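Local coordinates for protein CHAD domain (Ricinus communis, PDB 6QV5) that probably binds inorganic polyphosphate through a basic, all-helical CHAD domain, and can carry a zinc ion, at residues 24-35 with 160-171; 65-74 with 209-218. All coordinates share one frame; numbering follows the deposited sequence.

Contact 1 (24-35 with 160-171)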
loop_
_atom_site.group_PDB
_atom_site.type_symbol
_atom_site.label_atom_id
_atom_site.label_comp_id
_atom_site.label_asym_id
_atom_site.label_seq_id
_atom_site.Cartn_x
_atom_site.Cartn_y
_atom_site.Cartn_z
ATOM N N ALA A 24 -12.474 -21.016 -13.493
ATOM C CA ALA A 24 -12.397 -19.746 -14.223
ATOM C C ALA A 24 -11.092 -19.592 -15.006
ATOM O O ALA A 24 -10.036 -20.029 -14.542
ATOM C CB ALA A 24 -12.577 -18.574 -13.272
ATOM N N ALA A 25 -11.179 -18.974 -16.198
ATOM C CA ALA A 25 -10.044 -18.732 -17.093
ATOM C C ALA A 25 -9.315 -17.431 -16.739
ATOM O O ALA A 25 -9.864 -16.597 -16.013
ATOM C CB ALA A 25 -10.527 -18.685 -18.537
ATOM N N LEU A 26 -8.078 -17.259 -17.262
ATOM C CA LEU A 26 -7.260 -16.058 -17.060
ATOM C C LEU A 26 -7.924 -14.838 -17.717
ATOM O O LEU A 26 -7.812 -13.728 -17.196
ATOM C CB LEU A 26 -5.824 -16.276 -17.589
ATOM C CG LEU A 26 -4.793 -15.142 -17.394
ATOM C CD1 LEU A 26 -4.549 -14.836 -15.921
ATOM C CD2 LEU A 26 -3.483 -15.478 -18.071
ATOM N N SER A 27 -8.666 -15.067 -18.823
ATOM C CA SER A 27 -9.416 -14.047 -19.558
ATOM C C SER A 27 -10.608 -13.511 -18.739
ATOM O O SER A 27 -11.169 -12.471 -19.087
ATOM C CB SER A 27 -9.899 -14.605 -20.896
ATOM O OG SER A 27 -10.883 -15.612 -20.728
ATOM N N GLU A 28 -10.987 -14.231 -17.664
ATOM C CA GLU A 28 -12.088 -13.889 -16.760
ATOM C C GLU A 28 -11.562 -13.289 -15.454
ATOM O O GLU A 28 -12.177 -12.364 -14.924
ATOM C CB GLU A 28 -12.951 -15.128 -16.460
ATOM C CG GLU A 28 -13.674 -15.693 -17.675
ATOM C CD GLU A 28 -14.383 -17.022 -17.482
ATOM O OE1 GLU A 28 -13.872 -17.878 -16.724
ATOM O OE2 GLU A 28 -15.448 -17.214 -18.113
ATOM N N ALA A 29 -10.427 -13.814 -14.943
ATOM C CA ALA A 29 -9.789 -13.372 -13.701
ATOM C C ALA A 29 -9.153 -11.985 -13.822
ATOM O O ALA A 29 -9.383 -11.146 -12.953
ATOM C CB ALA A 29 -8.754 -14.392 -13.248
ATOM N N PHE A 30 -8.363 -11.751 -14.894
ATOM C CA PHE A 30 -7.675 -10.486 -15.191
ATOM C C PHE A 30 -8.618 -9.258 -15.158
ATOM O O PHE A 30 -8.305 -8.331 -14.408
ATOM C CB PHE A 30 -6.900 -10.597 -16.518
ATOM C CG PHE A 30 -6.265 -9.348 -17.083
ATOM C CD1 PHE A 30 -4.975 -8.979 -16.720
ATOM C CD2 PHE A 30 -6.914 -8.599 -18.058
ATOM C CE1 PHE A 30 -4.368 -7.852 -17.280
ATOM C CE2 PHE A 30 -6.311 -7.466 -18.611
ATOM C CZ PHE A 30 -5.039 -7.105 -18.224
ATOM N N PRO A 31 -9.773 -9.211 -15.884
ATOM C CA PRO A 31 -10.640 -8.025 -15.779
ATOM C C PRO A 31 -11.394 -7.940 -14.450
ATOM O O PRO A 31 -11.800 -6.846 -14.061
ATOM C CB PRO A 31 -11.587 -8.168 -16.972
ATOM C CG PRO A 31 -11.673 -9.622 -17.206
ATOM C CD PRO A 31 -10.339 -10.199 -16.830
ATOM N N ALA A 32 -11.581 -9.084 -13.759
ATOM C CA ALA A 32 -12.257 -9.139 -12.461
ATOM C C ALA A 32 -11.352 -8.588 -11.357
ATOM O O ALA A 32 -11.841 -7.869 -10.486
ATOM C CB ALA A 32 -12.681 -10.563 -12.140
ATOM N N ILE A 33 -10.035 -8.908 -11.410
ATOM C CA ILE A 33 -9.006 -8.454 -10.464
ATOM C C ILE A 33 -8.756 -6.949 -10.639
ATOM O O ILE A 33 -8.824 -6.205 -9.656
ATOM C CB ILE A 33 -7.702 -9.313 -10.579
ATOM C CG1 ILE A 33 -7.914 -10.722 -9.985
ATOM C CG2 ILE A 33 -6.483 -8.620 -9.930
ATOM C CD1 ILE A 33 -7.030 -11.810 -10.554
ATOM N N LEU A 34 -8.476 -6.507 -11.886
ATOM C CA LEU A 34 -8.219 -5.097 -12.197
ATOM C C LEU A 34 -9.453 -4.219 -12.020
ATOM O O LEU A 34 -9.321 -3.074 -11.589
ATOM C CB LEU A 34 -7.610 -4.917 -13.596
ATOM C CG LEU A 34 -6.155 -5.362 -13.793
ATOM C CD1 LEU A 34 -5.754 -5.211 -15.231
ATOM C CD2 LEU A 34 -5.188 -4.549 -12.928
ATOM N N GLY A 35 -10.629 -4.774 -12.328
ATOM C CA GLY A 35 -11.916 -4.103 -12.169
ATOM C C GLY A 35 -12.237 -3.839 -10.711
ATOM O O GLY A 35 -12.799 -2.793 -10.380
ATOM N N MET A 160 -7.725 -2.688 -20.226
ATOM C CA MET A 160 -8.098 -3.882 -19.460
ATOM C C MET A 160 -9.034 -4.787 -20.272
ATOM O O MET A 160 -8.761 -5.981 -20.397
ATOM C CB MET A 160 -8.757 -3.469 -18.128
ATOM C CG MET A 160 -9.143 -4.630 -17.232
ATOM S SD MET A 160 -10.377 -4.146 -16.000
ATOM C CE MET A 160 -11.869 -4.327 -16.941
ATOM N N LEU A 161 -10.112 -4.211 -20.835
ATOM C CA LEU A 161 -11.110 -4.933 -21.628
ATOM C C LEU A 161 -10.585 -5.420 -22.980
ATOM O O LEU A 161 -11.042 -6.455 -23.462
ATOM C CB LEU A 161 -12.386 -4.094 -21.812
ATOM C CG LEU A 161 -13.168 -3.758 -20.538
ATOM C CD1 LEU A 161 -13.938 -2.477 -20.707
ATOM C CD2 LEU A 161 -14.096 -4.896 -20.129
ATOM N N GLU A 162 -9.629 -4.686 -23.582
ATOM C CA GLU A 162 -9.028 -5.041 -24.871
ATOM C C GLU A 162 -8.039 -6.211 -24.734
ATOM O O GLU A 162 -8.045 -7.111 -25.576
ATOM C CB GLU A 162 -8.348 -3.816 -25.515
ATOM C CG GLU A 162 -7.970 -4.016 -26.977
ATOM C CD GLU A 162 -7.338 -2.844 -27.708
ATOM O OE1 GLU A 162 -6.849 -1.901 -27.043
ATOM O OE2 GLU A 162 -7.323 -2.878 -28.961
ATOM N N THR A 163 -7.197 -6.192 -23.682
ATOM C CA THR A 163 -6.180 -7.217 -23.434
ATOM C C THR A 163 -6.764 -8.501 -22.806
ATOM O O THR A 163 -6.169 -9.568 -22.970
ATOM C CB THR A 163 -5.002 -6.640 -22.615
ATOM O OG1 THR A 163 -4.814 -5.262 -22.934
ATOM C CG2 THR A 163 -3.699 -7.382 -22.871
ATOM N N ALA A 164 -7.920 -8.399 -22.107
ATOM C CA ALA A 164 -8.587 -9.522 -21.433
ATOM C C ALA A 164 -8.850 -10.768 -22.322
ATOM O O ALA A 164 -8.419 -11.839 -21.901
ATOM C CB ALA A 164 -9.876 -9.067 -20.761
ATOM N N PRO A 165 -9.486 -10.704 -23.528
ATOM C CA PRO A 165 -9.696 -11.948 -24.297
ATOM C C PRO A 165 -8.441 -12.532 -24.955
ATOM O O PRO A 165 -8.474 -13.674 -25.415
ATOM C CB PRO A 165 -10.753 -11.552 -25.331
ATOM C CG PRO A 165 -10.538 -10.105 -25.544
ATOM C CD PRO A 165 -10.077 -9.542 -24.231
ATOM N N LEU A 166 -7.338 -11.760 -24.985
ATOM C CA LEU A 166 -6.057 -12.150 -25.586
ATOM C C LEU A 166 -5.210 -13.076 -24.690
ATOM O O LEU A 166 -4.189 -13.595 -25.151
ATOM C CB LEU A 166 -5.237 -10.898 -25.984
ATOM C CG LEU A 166 -5.944 -9.789 -26.786
ATOM C CD1 LEU A 166 -5.090 -8.538 -26.852
ATOM C CD2 LEU A 166 -6.300 -10.245 -28.192
ATOM N N LEU A 167 -5.630 -13.288 -23.427
ATOM C CA LEU A 167 -4.901 -14.124 -22.468
ATOM C C LEU A 167 -5.303 -15.597 -22.518
ATOM O O LEU A 167 -6.494 -15.914 -22.554
ATOM C CB LEU A 167 -5.005 -13.568 -21.036
ATOM C CG LEU A 167 -4.615 -12.096 -20.819
ATOM C CD1 LEU A 167 -4.864 -11.686 -19.401
ATOM C CD2 LEU A 167 -3.156 -11.833 -21.170
ATOM N N ASP A 168 -4.296 -16.489 -22.508
ATOM C CA ASP A 168 -4.464 -17.942 -22.584
ATOM C C ASP A 168 -4.343 -18.652 -21.232
ATOM O O ASP A 168 -3.702 -18.141 -20.311
ATOM C CB ASP A 168 -3.461 -18.540 -23.586
ATOM C CG ASP A 168 -3.651 -18.054 -25.006
ATOM O OD1 ASP A 168 -4.309 -18.767 -25.793
ATOM O OD2 ASP A 168 -3.140 -16.961 -25.331
ATOM N N GLY A 169 -4.955 -19.834 -21.148
ATOM C CA GLY A 169 -4.944 -20.688 -19.966
ATOM C C GLY A 169 -5.933 -20.305 -18.885
ATOM O O GLY A 169 -6.584 -19.258 -18.966
ATOM N N SER A 170 -6.044 -21.167 -17.858
ATOM C CA SER A 170 -6.928 -20.977 -16.708
ATOM C C SER A 170 -6.291 -20.045 -15.671
ATOM O O SER A 170 -5.093 -19.759 -15.754
ATOM C CB SER A 170 -7.262 -22.324 -16.071
ATOM O OG SER A 170 -6.100 -22.957 -15.560
ATOM N N ALA A 171 -7.095 -19.575 -14.698
ATOM C CA ALA A 171 -6.634 -18.706 -13.614
ATOM C C ALA A 171 -5.757 -19.485 -12.629
ATOM O O ALA A 171 -4.827 -18.910 -12.066
ATOM C CB ALA A 171 -7.822 -18.094 -12.887
#

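Contact 2 (65-74 with 209-218)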
loop_
_atom_site.group_PDB
_atom_site.type_symbol
_atom_site.label_atom_id
_atom_site.label_comp_id
_atom_site.label_asym_id
_atom_site.label_seq_id
_atom_site.Cartn_x
_atom_site.Cartn_y
_atom_site.Cartn_z
ATOM N N ARG A 65 -2.267 1.120 -4.696
ATOM C CA ARG A 65 -1.217 0.143 -4.385
ATOM C C ARG A 65 -1.597 -1.255 -4.873
ATOM O O ARG A 65 -0.750 -1.946 -5.443
ATOM C CB ARG A 65 -0.927 0.108 -2.879
ATOM C CG ARG A 65 0.122 1.106 -2.440
ATOM C CD ARG A 65 0.736 0.687 -1.121
ATOM N NE ARG A 65 1.315 1.826 -0.409
ATOM C CZ ARG A 65 0.658 2.563 0.481
ATOM N NH1 ARG A 65 -0.604 2.286 0.782
ATOM N NH2 ARG A 65 1.261 3.580 1.082
ATOM N N ARG A 66 -2.875 -1.658 -4.664
ATOM C CA ARG A 66 -3.435 -2.947 -5.091
ATOM C C ARG A 66 -3.416 -3.058 -6.616
ATOM O O ARG A 66 -3.105 -4.126 -7.142
ATOM C CB ARG A 66 -4.871 -3.124 -4.570
ATOM C CG ARG A 66 -4.949 -3.541 -3.111
ATOM C CD ARG A 66 -6.377 -3.637 -2.607
ATOM N NE ARG A 66 -7.050 -4.842 -3.092
ATOM C CZ ARG A 66 -8.019 -4.851 -4.001
ATOM N NH1 ARG A 66 -8.566 -5.996 -4.385
ATOM N NH2 ARG A 66 -8.454 -3.715 -4.532
ATOM N N LEU A 67 -3.723 -1.946 -7.315
ATOM C CA LEU A 67 -3.723 -1.860 -8.774
ATOM C C LEU A 67 -2.303 -2.024 -9.334
ATOM O O LEU A 67 -2.115 -2.795 -10.275
ATOM C CB LEU A 67 -4.351 -0.526 -9.232
ATOM C CG LEU A 67 -4.426 -0.264 -10.744
ATOM C CD1 LEU A 67 -5.590 -1.010 -11.386
ATOM C CD2 LEU A 67 -4.544 1.218 -11.027
ATOM N N ARG A 68 -1.314 -1.317 -8.743
ATOM C CA ARG A 68 0.089 -1.373 -9.158
ATOM C C ARG A 68 0.685 -2.776 -8.985
ATOM O O ARG A 68 1.398 -3.241 -9.878
ATOM C CB ARG A 68 0.929 -0.319 -8.425
ATOM C CG ARG A 68 2.112 0.167 -9.252
ATOM C CD ARG A 68 3.270 0.630 -8.392
ATOM N NE ARG A 68 3.083 1.992 -7.890
ATOM C CZ ARG A 68 3.508 3.089 -8.511
ATOM N NH1 ARG A 68 4.142 2.999 -9.674
ATOM N NH2 ARG A 68 3.304 4.283 -7.972
ATOM N N SER A 69 0.366 -3.457 -7.859
ATOM C CA SER A 69 0.831 -4.820 -7.580
ATOM C C SER A 69 0.178 -5.831 -8.529
ATOM O O SER A 69 0.834 -6.794 -8.928
ATOM C CB SER A 69 0.587 -5.199 -6.120
ATOM O OG SER A 69 -0.794 -5.231 -5.800
ATOM N N ALA A 70 -1.097 -5.591 -8.911
ATOM C CA ALA A 70 -1.841 -6.431 -9.857
ATOM C C ALA A 70 -1.236 -6.309 -11.259
ATOM O O ALA A 70 -1.124 -7.312 -11.958
ATOM C CB ALA A 70 -3.310 -6.035 -9.883
ATOM N N LEU A 71 -0.805 -5.094 -11.650
ATOM C CA LEU A 71 -0.167 -4.852 -12.948
ATOM C C LEU A 71 1.243 -5.455 -12.995
ATOM O O LEU A 71 1.712 -5.823 -14.073
ATOM C CB LEU A 71 -0.127 -3.349 -13.282
ATOM C CG LEU A 71 -1.470 -2.691 -13.608
ATOM C CD1 LEU A 71 -1.442 -1.219 -13.283
ATOM C CD2 LEU A 71 -1.859 -2.899 -15.059
ATOM N N LYS A 72 1.901 -5.575 -11.823
ATOM C CA LYS A 72 3.240 -6.147 -11.684
ATOM C C LYS A 72 3.223 -7.663 -11.902
ATOM O O LYS A 72 4.120 -8.186 -12.566
ATOM C CB LYS A 72 3.847 -5.791 -10.318
ATOM C CG LYS A 72 5.375 -5.833 -10.298
ATOM C CD LYS A 72 5.971 -5.133 -9.072
ATOM C CE LYS A 72 6.154 -3.637 -9.241
ATOM N NZ LYS A 72 7.238 -3.304 -10.206
ATOM N N LEU A 73 2.210 -8.367 -11.352
ATOM C CA LEU A 73 2.083 -9.817 -11.521
ATOM C C LEU A 73 1.581 -10.189 -12.922
ATOM O O LEU A 73 1.987 -11.222 -13.456
ATOM C CB LEU A 73 1.252 -10.490 -10.405
ATOM C CG LEU A 73 -0.145 -9.943 -10.098
ATOM C CD1 LEU A 73 -1.220 -10.741 -10.821
ATOM C CD2 LEU A 73 -0.418 -9.981 -8.611
ATOM N N PHE A 74 0.725 -9.335 -13.522
ATOM C CA PHE A 74 0.177 -9.526 -14.869
ATOM C C PHE A 74 1.099 -8.963 -15.970
ATOM O O PHE A 74 0.746 -9.056 -17.143
ATOM C CB PHE A 74 -1.226 -8.886 -14.990
ATOM C CG PHE A 74 -2.386 -9.617 -14.352
ATOM C CD1 PHE A 74 -2.698 -10.920 -14.722
ATOM C CD2 PHE A 74 -3.229 -8.969 -13.457
ATOM C CE1 PHE A 74 -3.787 -11.585 -14.153
ATOM C CE2 PHE A 74 -4.315 -9.635 -12.885
ATOM C CZ PHE A 74 -4.585 -10.939 -13.235
ATOM N N LYS A 209 3.284 -7.370 1.363
ATOM C CA LYS A 209 2.153 -6.662 0.757
ATOM C C LYS A 209 1.735 -7.324 -0.558
ATOM O O LYS A 209 0.542 -7.569 -0.756
ATOM C CB LYS A 209 2.483 -5.175 0.532
ATOM C CG LYS A 209 2.072 -4.268 1.682
ATOM C CD LYS A 209 2.270 -2.800 1.322
ATOM C CE LYS A 209 1.768 -1.870 2.397
ATOM N NZ LYS A 209 1.995 -0.445 2.041
ATOM N N ARG A 210 2.719 -7.635 -1.437
ATOM C CA ARG A 210 2.510 -8.297 -2.733
ATOM C C ARG A 210 1.843 -9.662 -2.554
ATOM O O ARG A 210 0.917 -9.986 -3.298
ATOM C CB ARG A 210 3.839 -8.458 -3.493
ATOM C CG ARG A 210 4.349 -7.190 -4.159
ATOM C CD ARG A 210 5.713 -7.421 -4.777
ATOM N NE ARG A 210 6.312 -6.181 -5.274
ATOM C CZ ARG A 210 7.531 -6.090 -5.795
ATOM N NH1 ARG A 210 8.301 -7.168 -5.894
ATOM N NH2 ARG A 210 7.993 -4.922 -6.219
ATOM N N GLY A 211 2.307 -10.423 -1.558
ATOM C CA GLY A 211 1.787 -11.744 -1.218
ATOM C C GLY A 211 0.377 -11.712 -0.665
ATOM O O GLY A 211 -0.421 -12.607 -0.959
ATOM N N ARG A 212 0.061 -10.671 0.138
ATOM C CA ARG A 212 -1.261 -10.461 0.734
ATOM C C ARG A 212 -2.284 -10.105 -0.351
ATOM O O ARG A 212 -3.375 -10.675 -0.360
ATOM C CB ARG A 212 -1.209 -9.360 1.811
ATOM C CG ARG A 212 -2.439 -9.316 2.715
ATOM C CD ARG A 212 -2.377 -8.195 3.736
ATOM N NE ARG A 212 -2.861 -6.923 3.192
ATOM C CZ ARG A 212 -4.121 -6.503 3.258
ATOM N NH1 ARG A 212 -5.049 -7.254 3.840
ATOM N NH2 ARG A 212 -4.465 -5.333 2.739
ATOM N N TYR A 213 -1.920 -9.179 -1.268
ATOM C CA TYR A 213 -2.789 -8.731 -2.359
ATOM C C TYR A 213 -3.095 -9.840 -3.367
ATOM O O TYR A 213 -4.266 -10.043 -3.693
ATOM C CB TYR A 213 -2.222 -7.477 -3.061
ATOM C CG TYR A 213 -2.089 -6.244 -2.188
ATOM C CD1 TYR A 213 -2.988 -5.994 -1.153
ATOM C CD2 TYR A 213 -1.118 -5.283 -2.453
ATOM C CE1 TYR A 213 -2.879 -4.852 -0.359
ATOM C CE2 TYR A 213 -1.009 -4.131 -1.675
ATOM C CZ TYR A 213 -1.892 -3.918 -0.630
ATOM O OH TYR A 213 -1.785 -2.784 0.138
ATOM N N ALA A 214 -2.055 -10.575 -3.826
ATOM C CA ALA A 214 -2.182 -11.680 -4.785
ATOM C C ALA A 214 -3.088 -12.798 -4.269
ATOM O O ALA A 214 -3.875 -13.345 -5.039
ATOM C CB ALA A 214 -0.814 -12.236 -5.137
ATOM N N LEU A 215 -3.002 -13.108 -2.963
ATOM C CA LEU A 215 -3.831 -14.131 -2.331
ATOM C C LEU A 215 -5.283 -13.660 -2.178
ATOM O O LEU A 215 -6.193 -14.488 -2.194
ATOM C CB LEU A 215 -3.227 -14.561 -0.987
ATOM C CG LEU A 215 -3.576 -15.963 -0.479
ATOM C CD1 LEU A 215 -3.088 -17.059 -1.436
ATOM C CD2 LEU A 215 -2.979 -16.191 0.887
ATOM N N GLU A 216 -5.497 -12.335 -2.054
ATOM C CA GLU A 216 -6.830 -11.733 -1.962
ATOM C C GLU A 216 -7.481 -11.695 -3.347
ATOM O O GLU A 216 -8.704 -11.815 -3.447
ATOM C CB GLU A 216 -6.757 -10.321 -1.370
ATOM C CG GLU A 216 -6.605 -10.285 0.142
ATOM C CD GLU A 216 -6.363 -8.916 0.755
ATOM O OE1 GLU A 216 -5.842 -8.017 0.053
ATOM O OE2 GLU A 216 -6.685 -8.748 1.953
ATOM N N PHE A 217 -6.660 -11.527 -4.413
ATOM C CA PHE A 217 -7.107 -11.495 -5.810
ATOM C C PHE A 217 -7.607 -12.868 -6.254
ATOM O O PHE A 217 -8.682 -12.961 -6.847
ATOM C CB PHE A 217 -5.978 -11.018 -6.750
ATOM C CG PHE A 217 -5.480 -9.600 -6.583
ATOM C CD1 PHE A 217 -6.352 -8.573 -6.234
ATOM C CD2 PHE A 217 -4.155 -9.277 -6.848
ATOM C CE1 PHE A 217 -5.894 -7.260 -6.102
ATOM C CE2 PHE A 217 -3.698 -7.963 -6.713
ATOM C CZ PHE A 217 -4.571 -6.964 -6.343
ATOM N N PHE A 218 -6.828 -13.927 -5.960
ATOM C CA PHE A 218 -7.146 -15.316 -6.299
ATOM C C PHE A 218 -7.677 -16.058 -5.056
ATOM O O PHE A 218 -7.295 -17.201 -4.801
ATOM C CB PHE A 218 -5.903 -16.018 -6.890
ATOM C CG PHE A 218 -5.309 -15.372 -8.122
ATOM C CD1 PHE A 218 -5.823 -15.643 -9.386
ATOM C CD2 PHE A 218 -4.211 -14.525 -8.024
ATOM C CE1 PHE A 218 -5.258 -15.065 -10.527
ATOM C CE2 PHE A 218 -3.653 -13.940 -9.163
ATOM C CZ PHE A 218 -4.178 -14.214 -10.408
HETATM O O HOH W 1 -5.948 -7.422 -2.828
#

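Contact 1 (24-35 with 160-171)
Ala-24 pairs its backbone with Ala-171 and Leu-26 with Gly-169, on either side of an isolated beta bridge between Ala-25 and Ser-170, just where each segment enters a helix. Ala-171 N gives its hydrogen to Ala-24 O at 3.0 Å, and Leu-26 N gives its own to Gly-169 O at 3.0 Å, in the carbonyl plane and on a lone pair; both bonds are nearly straight. Leu-26 N and Ala-171 N belong to first turns, where no earlier turn offers a carbonyl, so each segment supplies the other's acceptor. Ala-25 N is taken by Glu-28 OE1 from the first turn of the helix that follows, and Ala-25 O receives both Glu-28 N and Ala-29 N.

Beyond the bridge the chemistry turns apolar. With CG anti to the backbone N (chi1 173°), the Phe-30 ring reaches the end of helix 147-163 and the loop after it: Leu-167 CD1 from the loop lies over one face, 4.0 Å from the centroid, Leu-34 CD1 over the other, and Met-160 O from the helix meets the edge at 3.4 Å from CE2. The bent end of Met-160 is a knob among Phe-30, Pro-31, Leu-34 and Gly-35. Two backbone bonds thus fix the register at the helix starts, while apolar side chains do the packing beyond.

Contact 2 (65-74 with 209-218)
Helix 65-73 and helix 209-217 meet at nearly a right angle, axes 9.9 Å apart, in a contact with an apolar, aromatic middle and two basic pairs at its margin, close to the centre of the molecule. Phe-217 is the central knob, set among Arg-66, Ser-69, Ala-70 and Leu-73. Its CZ points edge-on at Arg-66 O, 3.3 Å away, while Ala-70 CB approaches CE2 at 3.7 Å. That same carbonyl already accepts Ala-70 N and Ser-69 OG, both from one face of its plane.

Arg-66 works along its whole length. Its CG lies over a face of Tyr-213, 3.7 Å from the centroid, and the bend at chi3 (76°) turns the guanidinium so that one face meets Phe-217 CE1, the two planes 57° apart. NE donates to a water at 2.8 Å, which in turn donates to Tyr-213 O and Glu-216 OE1, and NH1 is held by Asn-36 of helix 26-42. Past Leu-73, the rings of Phe-74 and Phe-218 touch at their CZ atoms.

At the margin, Lys-209 NZ stands over one face of the Arg-65 guanidinium, 3.4 Å from NE. In the other pair the aliphatic part of Lys-72 lies over the Arg-210 guanidinium, CD 3.5 Å from NH2, while the charged ends, Lys-72 NZ and Arg-210 NH2, stay 4.4 Å apart. Such pairs of lysines and arginines are consistent with the basic surface by which CHAD domains, built of helical bundles, bind polyphosphate.

Overall arrangement
Contact 2 lies about 10 Å from the centre of the chain and contact 1 about 23 Å, measured between centres, yet both are only partly buried and their centres are 15 Å apart. No helix is common to the two: contact 1 joins helix 26-42 to the end of helix 147-163 and the start of helix 171-192, contact 2 helix 54-73 to helix 198-217. They meet through Phe-30 and Ile-33: the Phe-30 ring stands edge-to-face with Phe-74, and Ile-33 packs on Phe-74, Phe-217 and Phe-218. The peripheral contact adds two direct backbone bonds to its apolar packing; the central one combines aromatic packing, a bridging water and a basic flank.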